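PDB 6WT9: NTP_transf_2 domain-containing protein from Capnocytophaga granulosa, which joins two molecules of GTP into the second messenger 3',3'-c-di-GMP, with release of diphosphate, in a CBASS antiphage defence system that signals bacterial cell death. Local coordinates for residues H70-L75 with L156-L161; D77-Q83 with D99-D105; V190-D196 with R210-Y215. All blocks are in the same frame, centred on the assembly; numbering follows the deposited sequence.

Three contacts sample the nucleotidyltransferase part of this c-di-GMP synthase. Contact 1 sets the end of helix 54-71 and the turn after it against helix 147-164. Contact 2 pairs strands 78-83 and 98-104, which follow the first helix and precede the second, so its segments lie between those of contact 1 in the chain. Contact 3, later in sequence, pairs strands 185-194 and 212-216. The centres of contacts 2 and 3 are about 9 Å apart because strand 98-104 runs parallel to strand 185-194 in one mixed sheet; contact 1, about 13 Å and 19 Å from them, belongs to the helical layer on that sheet. Together they join helices and sheet into one packed unit.

Contact 1 (H70-L75 with L156-L161)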
loop_
_atom_site.group_PDB
_atom_site.type_symbol
_atom_site.label_atom_id
_atom_site.label_comp_id
_atom_site.label_asym_id
_atom_site.label_seq_id
_atom_site.Cartn_x
_atom_site.Cartn_y
_atom_site.Cartn_z
ATOM N N HIS A 70 11.904 20.382 6.629
ATOM C CA HIS A 70 12.673 20.431 7.867
ATOM C C HIS A 70 14.019 19.734 7.708
ATOM O O HIS A 70 15.035 20.211 8.226
ATOM C CB HIS A 70 11.876 19.806 9.012
ATOM C CG HIS A 70 10.779 20.681 9.532
ATOM N ND1 HIS A 70 11.023 21.878 10.172
ATOM C CD2 HIS A 70 9.434 20.532 9.512
ATOM C CE1 HIS A 70 9.875 22.431 10.520
ATOM N NE2 HIS A 70 8.895 21.635 10.131
ATOM N N LEU A 71 14.046 18.605 6.996
ATOM C CA LEU A 71 15.307 17.903 6.779
ATOM C C LEU A 71 16.219 18.666 5.826
ATOM O O LEU A 71 17.447 18.557 5.926
ATOM C CB LEU A 71 15.038 16.496 6.252
ATOM C CG LEU A 71 14.347 15.556 7.242
ATOM C CD1 LEU A 71 14.153 14.172 6.636
ATOM C CD2 LEU A 71 15.146 15.472 8.534
ATOM N N GLN A 72 15.647 19.441 4.905
ATOM C CA GLN A 72 16.448 20.283 4.024
ATOM C C GLN A 72 17.118 21.436 4.759
ATOM O O GLN A 72 17.857 22.201 4.132
ATOM C CB GLN A 72 15.584 20.825 2.884
ATOM C CG GLN A 72 15.229 19.780 1.839
ATOM C CD GLN A 72 14.288 20.309 0.776
ATOM O OE1 GLN A 72 13.581 21.293 0.992
ATOM N NE2 GLN A 72 14.277 19.659 -0.381
ATOM N N ASP A 73 16.874 21.578 6.058
ATOM C CA ASP A 73 17.560 22.556 6.885
ATOM C C ASP A 73 18.800 21.992 7.568
ATOM O O ASP A 73 19.478 22.733 8.285
ATOM C CB ASP A 73 16.608 23.114 7.951
ATOM C CG ASP A 73 15.506 23.972 7.363
ATOM O OD1 ASP A 73 15.534 24.228 6.141
ATOM O OD2 ASP A 73 14.608 24.394 8.126
ATOM N N ILE A 74 19.121 20.710 7.370
ATOM C CA ILE A 74 20.221 20.109 8.117
ATOM C C ILE A 74 20.960 19.048 7.306
ATOM O O ILE A 74 22.131 18.759 7.578
ATOM C CB ILE A 74 19.710 19.531 9.452
ATOM C CG1 ILE A 74 20.878 19.188 10.380
ATOM C CG2 ILE A 74 18.827 18.314 9.214
ATOM C CD1 ILE A 74 20.452 18.684 11.740
ATOM N N LEU A 75 20.306 18.466 6.301
ATOM C CA LEU A 75 20.889 17.363 5.545
ATOM C C LEU A 75 21.541 17.858 4.258
ATOM O O LEU A 75 21.025 18.760 3.591
ATOM C CB LEU A 75 19.836 16.303 5.213
ATOM C CG LEU A 75 19.233 15.508 6.376
ATOM C CD1 LEU A 75 18.321 14.398 5.851
ATOM C CD2 LEU A 75 20.322 14.934 7.271
ATOM N N LEU A 156 21.519 13.046 12.142
ATOM C CA LEU A 156 21.089 14.419 11.899
ATOM C C LEU A 156 19.578 14.502 11.738
ATOM O O LEU A 156 18.955 15.477 12.175
ATOM C CB LEU A 156 21.792 14.984 10.665
ATOM C CG LEU A 156 23.281 15.308 10.806
ATOM C CD1 LEU A 156 23.860 15.752 9.473
ATOM C CD2 LEU A 156 23.499 16.375 11.867
ATOM N N SER A 157 18.972 13.494 11.105
ATOM C CA SER A 157 17.519 13.464 10.999
ATOM C C SER A 157 16.873 13.321 12.371
ATOM O O SER A 157 15.820 13.913 12.630
ATOM C CB SER A 157 17.080 12.329 10.073
ATOM O OG SER A 157 17.646 12.477 8.781
ATOM N N GLU A 158 17.492 12.543 13.264
ATOM C CA GLU A 158 16.970 12.410 14.622
ATOM C C GLU A 158 16.957 13.752 15.340
ATOM O O GLU A 158 15.966 14.119 15.979
ATOM C CB GLU A 158 17.802 11.403 15.413
ATOM C CG GLU A 158 17.606 9.964 15.003
ATOM C CD GLU A 158 18.475 9.013 15.802
ATOM O OE1 GLU A 158 19.197 9.483 16.707
ATOM O OE2 GLU A 158 18.438 7.796 15.525
ATOM N N GLN A 159 18.058 14.500 15.243
ATOM C CA GLN A 159 18.171 15.759 15.971
ATOM C C GLN A 159 17.142 16.771 15.485
ATOM O O GLN A 159 16.425 17.380 16.288
ATOM C CB GLN A 159 19.587 16.316 15.827
ATOM C CG GLN A 159 19.810 17.637 16.539
ATOM C CD GLN A 159 21.244 18.121 16.424
ATOM O OE1 GLN A 159 22.108 17.421 15.894
ATOM N NE2 GLN A 159 21.504 19.325 16.924
ATOM N N LYS A 160 17.052 16.958 14.167
ATOM C CA LYS A 160 16.125 17.940 13.613
ATOM C C LYS A 160 14.676 17.549 13.882
ATOM O O LYS A 160 13.881 18.367 14.359
ATOM C CB LYS A 160 16.374 18.101 12.113
ATOM C CG LYS A 160 15.205 18.699 11.341
ATOM C CD LYS A 160 14.957 20.150 11.722
ATOM C CE LYS A 160 16.130 21.037 11.342
ATOM N NZ LYS A 160 15.843 22.469 11.643
ATOM N N LEU A 161 14.314 16.299 13.584
ATOM C CA LEU A 161 12.921 15.884 13.723
ATOM C C LEU A 161 12.482 15.881 15.182
ATOM O O LEU A 161 11.363 16.303 15.495
ATOM C CB LEU A 161 12.716 14.510 13.088
ATOM C CG LEU A 161 12.915 14.477 11.570
ATOM C CD1 LEU A 161 12.741 13.066 11.025
ATOM C CD2 LEU A 161 11.970 15.449 10.880
HETATM O O HOH W 1 18.069 23.637 10.993
#
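Lys160 reaches from helix 147-164 across the end of helix 54-71, and each of its atoms finds something there. CB lies 3.8 Å from Ile74 CG2, the two side chains running antiparallel past one another. With CG anti to the backbone N (chi1 160°), bends at chi2 and chi3 curl the chain over the carbonyl of His70: CG, CD and CE all lie close to His70 O, CE at 3.4 Å, and CD also meets His70 CB. At the tip NZ approaches Asp73 CB and stays 4.2 Å from Asp73 OD2, beyond salt-bridge range, although the opposite charges probably still attract. A water bridges the segments instead, accepting from Lys160 NZ at 2.6 Å and donating to Asp73 O.

Beside this polar end the packing is apolar. Ile74 CD1 sits 3.8 Å from Leu156 CD2, the side chains crossing obliquely, while Leu75 CD2 rests on Leu156 CB at 3.7 Å. Deeper, Leu71 CD2 meets Leu161 CG at 3.9 Å, the two leucines at about a right angle. Ser157 OG, hydrogen-bonded to Asn153 O in its own helix, lies against the methyls of Leu71 and Leu75. Leu71 also touches Leu100 and Val102, and Leu161 touches Ile178: two neighbouring helices packed on the same sheet, an arrangement typical of the nucleotidyltransferase fold.

Contact 2 (D77-Q83 with D99-D105)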
loop_
_atom_site.group_PDB
_atom_site.type_symbol
_atom_site.label_atom_id
_atom_site.label_comp_id
_atom_site.label_asym_id
_atom_site.label_seq_id
_atom_site.Cartn_x
_atom_site.Cartn_y
_atom_site.Cartn_z
ATOM N N ASP A 77 23.704 16.463 0.547
ATOM C CA ASP A 77 24.027 15.384 -0.391
ATOM C C ASP A 77 22.990 14.262 -0.341
ATOM O O ASP A 77 23.325 13.075 -0.319
ATOM C CB ASP A 77 25.434 14.835 -0.132
ATOM C CG ASP A 77 26.479 15.926 -0.030
ATOM O OD1 ASP A 77 26.457 16.853 -0.866
ATOM O OD2 ASP A 77 27.323 15.856 0.889
ATOM N N VAL A 78 21.712 14.645 -0.328
ATOM C CA VAL A 78 20.615 13.686 -0.280
ATOM C C VAL A 78 19.534 14.098 -1.269
ATOM O O VAL A 78 19.426 15.259 -1.669
ATOM C CB VAL A 78 20.001 13.556 1.134
ATOM C CG1 VAL A 78 21.028 13.027 2.122
ATOM C CG2 VAL A 78 19.440 14.895 1.597
ATOM N N GLU A 79 18.727 13.118 -1.667
ATOM C CA GLU A 79 17.535 13.361 -2.463
ATOM C C GLU A 79 16.352 12.680 -1.790
ATOM O O GLU A 79 16.497 11.634 -1.153
ATOM C CB GLU A 79 17.697 12.864 -3.906
ATOM C CG GLU A 79 17.740 11.359 -4.065
ATOM C CD GLU A 79 17.907 10.946 -5.513
ATOM O OE1 GLU A 79 19.021 11.109 -6.055
ATOM O OE2 GLU A 79 16.919 10.479 -6.115
ATOM N N TYR A 80 15.182 13.293 -1.926
ATOM C CA TYR A 80 13.988 12.877 -1.206
ATOM C C TYR A 80 12.996 12.237 -2.166
ATOM O O TYR A 80 12.635 12.839 -3.182
ATOM C CB TYR A 80 13.344 14.068 -0.494
ATOM C CG TYR A 80 14.272 14.767 0.471
ATOM C CD1 TYR A 80 14.379 14.343 1.788
ATOM C CD2 TYR A 80 15.043 15.849 0.063
ATOM C CE1 TYR A 80 15.228 14.977 2.675
ATOM C CE2 TYR A 80 15.896 16.489 0.944
ATOM C CZ TYR A 80 15.984 16.048 2.249
ATOM O OH TYR A 80 16.828 16.678 3.132
ATOM N N GLN A 81 12.565 11.020 -1.843
ATOM C CA GLN A 81 11.528 10.320 -2.583
ATOM C C GLN A 81 10.503 9.768 -1.602
ATOM O O GLN A 81 10.716 9.751 -0.387
ATOM C CB GLN A 81 12.105 9.184 -3.443
ATOM C CG GLN A 81 13.119 9.634 -4.483
ATOM C CD GLN A 81 12.562 10.667 -5.443
ATOM O OE1 GLN A 81 11.364 10.692 -5.725
ATOM N NE2 GLN A 81 13.435 11.529 -5.949
ATOM N N TYR A 82 9.380 9.307 -2.143
ATOM C CA TYR A 82 8.299 8.766 -1.339
ATOM C C TYR A 82 7.999 7.331 -1.745
ATOM O O TYR A 82 8.120 6.956 -2.917
ATOM C CB TYR A 82 7.028 9.618 -1.467
ATOM C CG TYR A 82 7.173 11.009 -0.891
ATOM C CD1 TYR A 82 7.509 12.084 -1.702
ATOM C CD2 TYR A 82 6.983 11.244 0.464
ATOM C CE1 TYR A 82 7.647 13.356 -1.181
ATOM C CE2 TYR A 82 7.117 12.512 0.995
ATOM C CZ TYR A 82 7.450 13.564 0.169
ATOM O OH TYR A 82 7.585 14.827 0.693
ATOM N N GLN A 83 7.617 6.529 -0.757
ATOM C CA GLN A 83 7.106 5.189 -0.987
ATOM C C GLN A 83 5.901 4.979 -0.081
ATOM O O GLN A 83 5.672 5.742 0.862
ATOM C CB GLN A 83 8.170 4.113 -0.727
ATOM C CG GLN A 83 8.510 3.930 0.740
ATOM C CD GLN A 83 9.513 2.818 0.982
ATOM O OE1 GLN A 83 9.930 2.129 0.054
ATOM N NE2 GLN A 83 9.902 2.638 2.238
ATOM N N ASP A 99 5.743 7.273 3.730
ATOM C CA ASP A 99 7.152 7.037 4.005
ATOM C C ASP A 99 7.995 7.980 3.162
ATOM O O ASP A 99 7.800 8.080 1.944
ATOM C CB ASP A 99 7.536 5.582 3.727
ATOM C CG ASP A 99 7.039 4.630 4.799
ATOM O OD1 ASP A 99 6.184 5.038 5.614
ATOM O OD2 ASP A 99 7.510 3.474 4.833
ATOM N N LEU A 100 8.924 8.672 3.814
ATOM C CA LEU A 100 9.843 9.591 3.160
ATOM C C LEU A 100 11.218 8.942 3.104
ATOM O O LEU A 100 11.822 8.674 4.149
ATOM C CB LEU A 100 9.908 10.923 3.908
ATOM C CG LEU A 100 10.971 11.901 3.413
ATOM C CD1 LEU A 100 10.645 12.371 2.006
ATOM C CD2 LEU A 100 11.103 13.074 4.367
ATOM N N LEU A 101 11.703 8.687 1.892
ATOM C CA LEU A 101 13.017 8.091 1.692
ATOM C C LEU A 101 14.070 9.184 1.558
ATOM O O LEU A 101 13.894 10.131 0.784
ATOM C CB LEU A 101 13.022 7.195 0.453
ATOM C CG LEU A 101 12.295 5.856 0.586
ATOM C CD1 LEU A 101 12.199 5.164 -0.758
ATOM C CD2 LEU A 101 13.015 4.972 1.583
ATOM N N VAL A 102 15.154 9.051 2.316
ATOM C CA VAL A 102 16.281 9.976 2.270
ATOM C C VAL A 102 17.449 9.209 1.662
ATOM O O VAL A 102 18.089 8.394 2.334
ATOM C CB VAL A 102 16.629 10.531 3.656
ATOM C CG1 VAL A 102 17.739 11.561 3.549
ATOM C CG2 VAL A 102 15.393 11.127 4.319
ATOM N N ILE A 103 17.732 9.466 0.388
ATOM C CA ILE A 103 18.676 8.675 -0.391
ATOM C C ILE A 103 19.913 9.518 -0.665
ATOM O O ILE A 103 19.807 10.637 -1.181
ATOM C CB ILE A 103 18.039 8.183 -1.702
ATOM C CG1 ILE A 103 16.597 7.738 -1.451
ATOM C CG2 ILE A 103 18.850 7.040 -2.296
ATOM C CD1 ILE A 103 15.866 7.281 -2.696
ATOM N N SER A 104 21.084 8.976 -0.329
ATOM C CA SER A 104 22.336 9.691 -0.538
ATOM C C SER A 104 22.709 9.719 -2.015
ATOM O O SER A 104 22.549 8.728 -2.733
ATOM C CB SER A 104 23.463 9.043 0.265
ATOM O OG SER A 104 23.281 9.237 1.656
ATOM N N ASP A 105 23.226 10.864 -2.462
ATOM C CA ASP A 105 23.654 11.047 -3.842
ATOM C C ASP A 105 24.983 10.369 -4.151
ATOM O O ASP A 105 25.494 10.527 -5.264
ATOM C CB ASP A 105 23.762 12.540 -4.163
ATOM C CG ASP A 105 22.509 13.304 -3.798
ATOM O OD1 ASP A 105 21.539 12.665 -3.340
ATOM O OD2 ASP A 105 22.495 14.542 -3.965
#
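Segments 77-83 and 99-105 pair as antiparallel strands, the axes of the two strand segments 4.5 Å apart at closest approach and their directions 151° apart, with reciprocal backbone bonds at Glu79-Ile103, Gln81-Leu101 and Gln83-Asp99. They belong to the mixed sheet of the nucleotidyltransferase fold, where strand 98-104 is also bonded to strand 185-194. One more bond, Asp105 N to Asp77 O, closes the end of the pair, its donor lying well above the carbonyl plane.

Val78, Tyr80, Tyr82, Leu100, Val102 and Ser104 occupy the face beneath helices 54-71 and 147-164. In Leu100, chi1 of 173° carries CG away from the backbone N, and chi2 of 66° then sets CD1 over one face of the Tyr82 ring, 4.1 Å from the centroid, in a CH-pi contact. The same methyl also touches Tyr80 CB, so it meets both tyrosines. Tyr80 and Val102 run side by side in the same direction, meeting between CE1 and CG2 at 4.2 Å, while Val102 CG1 meets Val78 CB at 3.9 Å. Ser104 OG turns instead to Asp149.

Glu79, Gln81, Gln83, Asp99, Leu101 and Ile103 take the other face, partly packed on Phe229 of helix 228-241. Ile103 CD1 lies 4.0 Å from Gln81 CG. Gln83 crosses Leu101 at about a right angle, its amide lying over both leucine methyls: OE1 is 3.9 Å from Leu101 CD1, and NE2 is 3.9 Å from Leu101 CD2. Nearer the backbone of the same glutamine, CG presses on Asp99 CB at 3.5 Å.

Contact 3 (V190-D196 with R210-Y215); sequences VIANWYD and RGIQIY
Trp194 and Arg210 cross at about a right angle where the antiparallel pair of strands 185-194 and 212-216 ends, in the mixed sheet of the nucleotidyltransferase fold. NH1 of the guanidinium lies over one face of the indole, but the two planes are 32° apart and NH1 is no nearer to Trp194 CG than 4.2 Å, so this is a tilted overlap rather than a parallel stack. NH2 comes closer, 3.5 Å from Trp194 CB, and donates to Tyr195 O at 3.3 Å from above the carbonyl plane, which helps fix the arginine tip. On another side of the indole, Ile212 CG2 approaches Trp194 CZ3 obliquely.

Tyr195 turns differently. Its chi1 of -180° carries the ring toward Gln213, whose amide stands nearly perpendicular to it, at 82°, with OE1 in the ring plane at its edge, beside CD1. Arg225 adds a cation-pi contact to the same tyrosine.

Backbone bonds run from Tyr195 N to Gly211 O at this end, through the reciprocal pair Asn193-Gln213, to Tyr215 N on Ile191 O. Ile191 and Tyr215 point the same way, side by side, toward helix 147-164, where Ile191 touches Ser157 and Tyr215 touches Leu150. Val190 and Ile214 are set at a slant to each other: Val190 CG1 lies 3.6 Å from Ile214 CG2, and Ile214 CD1 reaches Ala192 CB at 3.9 Å.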
loop_
_atom_site.group_PDB
_atom_site.type_symbol
_atom_site.label_atom_id
_atom_site.label_comp_id
_atom_site.label_asym_id
_atom_site.label_seq_id
_atom_site.Cartn_x
_atom_site.Cartn_y
_atom_site.Cartn_z
ATOM N N VAL A 190 13.007 7.117 6.245
ATOM C CA VAL A 190 13.913 5.995 6.028
ATOM C C VAL A 190 15.189 6.508 5.374
ATOM O O VAL A 190 15.132 7.286 4.416
ATOM C CB VAL A 190 13.252 4.904 5.166
ATOM C CG1 VAL A 190 14.210 3.752 4.933
ATOM C CG2 VAL A 190 11.971 4.413 5.823
ATOM N N ILE A 191 16.335 6.064 5.888
ATOM C CA ILE A 191 17.648 6.457 5.387
ATOM C C ILE A 191 18.168 5.351 4.479
ATOM O O ILE A 191 18.191 4.179 4.873
ATOM C CB ILE A 191 18.625 6.722 6.545
ATOM C CG1 ILE A 191 18.028 7.727 7.534
ATOM C CG2 ILE A 191 19.968 7.201 6.022
ATOM C CD1 ILE A 191 17.666 9.058 6.915
ATOM N N ALA A 192 18.593 5.714 3.270
ATOM C CA ALA A 192 19.023 4.721 2.294
ATOM C C ALA A 192 20.043 5.340 1.344
ATOM O O ALA A 192 20.344 6.536 1.409
ATOM C CB ALA A 192 17.823 4.158 1.523
ATOM N N ASN A 193 20.583 4.500 0.460
ATOM C CA ASN A 193 21.423 4.945 -0.644
ATOM C C ASN A 193 21.145 4.063 -1.855
ATOM O O ASN A 193 20.504 3.014 -1.753
ATOM C CB ASN A 193 22.914 4.916 -0.277
ATOM C CG ASN A 193 23.461 3.508 -0.154
ATOM O OD1 ASN A 193 22.751 2.583 0.240
ATOM N ND2 ASN A 193 24.734 3.339 -0.489
ATOM N N TRP A 194 21.630 4.502 -3.014
ATOM C CA TRP A 194 21.424 3.765 -4.253
ATOM C C TRP A 194 22.367 2.571 -4.338
ATOM O O TRP A 194 23.529 2.647 -3.933
ATOM C CB TRP A 194 21.642 4.675 -5.463
ATOM C CG TRP A 194 20.703 5.836 -5.536
ATOM C CD1 TRP A 194 21.002 7.147 -5.308
ATOM C CD2 TRP A 194 19.309 5.792 -5.858
ATOM N NE1 TRP A 194 19.882 7.923 -5.470
ATOM C CE2 TRP A 194 18.828 7.115 -5.809
ATOM C CE3 TRP A 194 18.421 4.764 -6.185
ATOM C CZ2 TRP A 194 17.499 7.438 -6.072
ATOM C CZ3 TRP A 194 17.099 5.086 -6.448
ATOM C CH2 TRP A 194 16.652 6.412 -6.391
ATOM N N TYR A 195 21.857 1.465 -4.875
ATOM C CA TYR A 195 22.687 0.290 -5.111
ATOM C C TYR A 195 23.663 0.569 -6.248
ATOM O O TYR A 195 23.257 0.961 -7.346
ATOM C CB TYR A 195 21.808 -0.917 -5.436
ATOM C CG TYR A 195 22.570 -2.199 -5.690
ATOM C CD1 TYR A 195 22.995 -2.999 -4.636
ATOM C CD2 TYR A 195 22.853 -2.617 -6.983
ATOM C CE1 TYR A 195 23.687 -4.174 -4.864
ATOM C CE2 TYR A 195 23.545 -3.790 -7.221
ATOM C CZ TYR A 195 23.958 -4.564 -6.157
ATOM O OH TYR A 195 24.648 -5.732 -6.390
ATOM N N ASP A 196 24.959 0.367 -5.983
ATOM C CA ASP A 196 26.006 0.766 -6.918
ATOM C C ASP A 196 26.940 -0.388 -7.275
ATOM O O ASP A 196 28.047 -0.151 -7.769
ATOM C CB ASP A 196 26.811 1.937 -6.347
ATOM C CG ASP A 196 27.511 2.748 -7.421
ATOM O OD1 ASP A 196 27.299 2.461 -8.618
ATOM O OD2 ASP A 196 28.274 3.671 -7.067
ATOM N N ARG A 210 18.131 0.232 -10.300
ATOM C CA ARG A 210 19.160 -0.540 -9.621
ATOM C C ARG A 210 18.818 -0.817 -8.163
ATOM O O ARG A 210 19.489 -1.641 -7.532
ATOM C CB ARG A 210 20.509 0.175 -9.721
ATOM C CG ARG A 210 20.442 1.687 -9.559
ATOM C CD ARG A 210 21.631 2.348 -10.242
ATOM N NE ARG A 210 21.565 3.806 -10.198
ATOM C CZ ARG A 210 22.312 4.564 -9.402
ATOM N NH1 ARG A 210 22.185 5.884 -9.429
ATOM N NH2 ARG A 210 23.192 4.003 -8.583
ATOM N N GLY A 211 17.796 -0.161 -7.621
ATOM C CA GLY A 211 17.342 -0.424 -6.274
ATOM C C GLY A 211 18.011 0.456 -5.234
ATOM O O GLY A 211 18.982 1.171 -5.493
ATOM N N ILE A 212 17.462 0.400 -4.024
ATOM C CA ILE A 212 18.007 1.120 -2.884
ATOM C C ILE A 212 18.393 0.111 -1.813
ATOM O O ILE A 212 17.971 -1.049 -1.830
ATOM C CB ILE A 212 17.022 2.162 -2.316
ATOM C CG1 ILE A 212 15.764 1.476 -1.777
ATOM C CG2 ILE A 212 16.663 3.188 -3.378
ATOM C CD1 ILE A 212 14.765 2.431 -1.161
ATOM N N GLN A 213 19.214 0.571 -0.874
ATOM C CA GLN A 213 19.659 -0.238 0.254
ATOM C C GLN A 213 19.372 0.534 1.533
ATOM O O GLN A 213 19.923 1.620 1.742
ATOM C CB GLN A 213 21.147 -0.575 0.133
ATOM C CG GLN A 213 21.481 -1.363 -1.131
ATOM C CD GLN A 213 22.967 -1.618 -1.300
ATOM O OE1 GLN A 213 23.410 -2.766 -1.338
ATOM N NE2 GLN A 213 23.742 -0.547 -1.413
ATOM N N ILE A 214 18.507 -0.020 2.376
ATOM C CA ILE A 214 18.060 0.662 3.584
ATOM C C ILE A 214 19.166 0.625 4.627
ATOM O O ILE A 214 19.804 -0.412 4.842
ATOM C CB ILE A 214 16.771 0.015 4.117
ATOM C CG1 ILE A 214 15.711 -0.048 3.013
ATOM C CG2 ILE A 214 16.251 0.770 5.333
ATOM C CD1 ILE A 214 15.352 1.300 2.433
ATOM N N TYR A 215 19.396 1.759 5.283
ATOM C CA TYR A 215 20.383 1.816 6.350
ATOM C C TYR A 215 19.813 1.201 7.622
ATOM O O TYR A 215 18.682 1.500 8.017
ATOM C CB TYR A 215 20.819 3.254 6.614
ATOM C CG TYR A 215 21.719 3.379 7.821
ATOM C CD1 TYR A 215 22.997 2.838 7.812
ATOM C CD2 TYR A 215 21.288 4.029 8.970
ATOM C CE1 TYR A 215 23.825 2.943 8.914
ATOM C CE2 TYR A 215 22.109 4.141 10.077
ATOM C CZ TYR A 215 23.377 3.595 10.042
ATOM O OH TYR A 215 24.202 3.700 11.138
#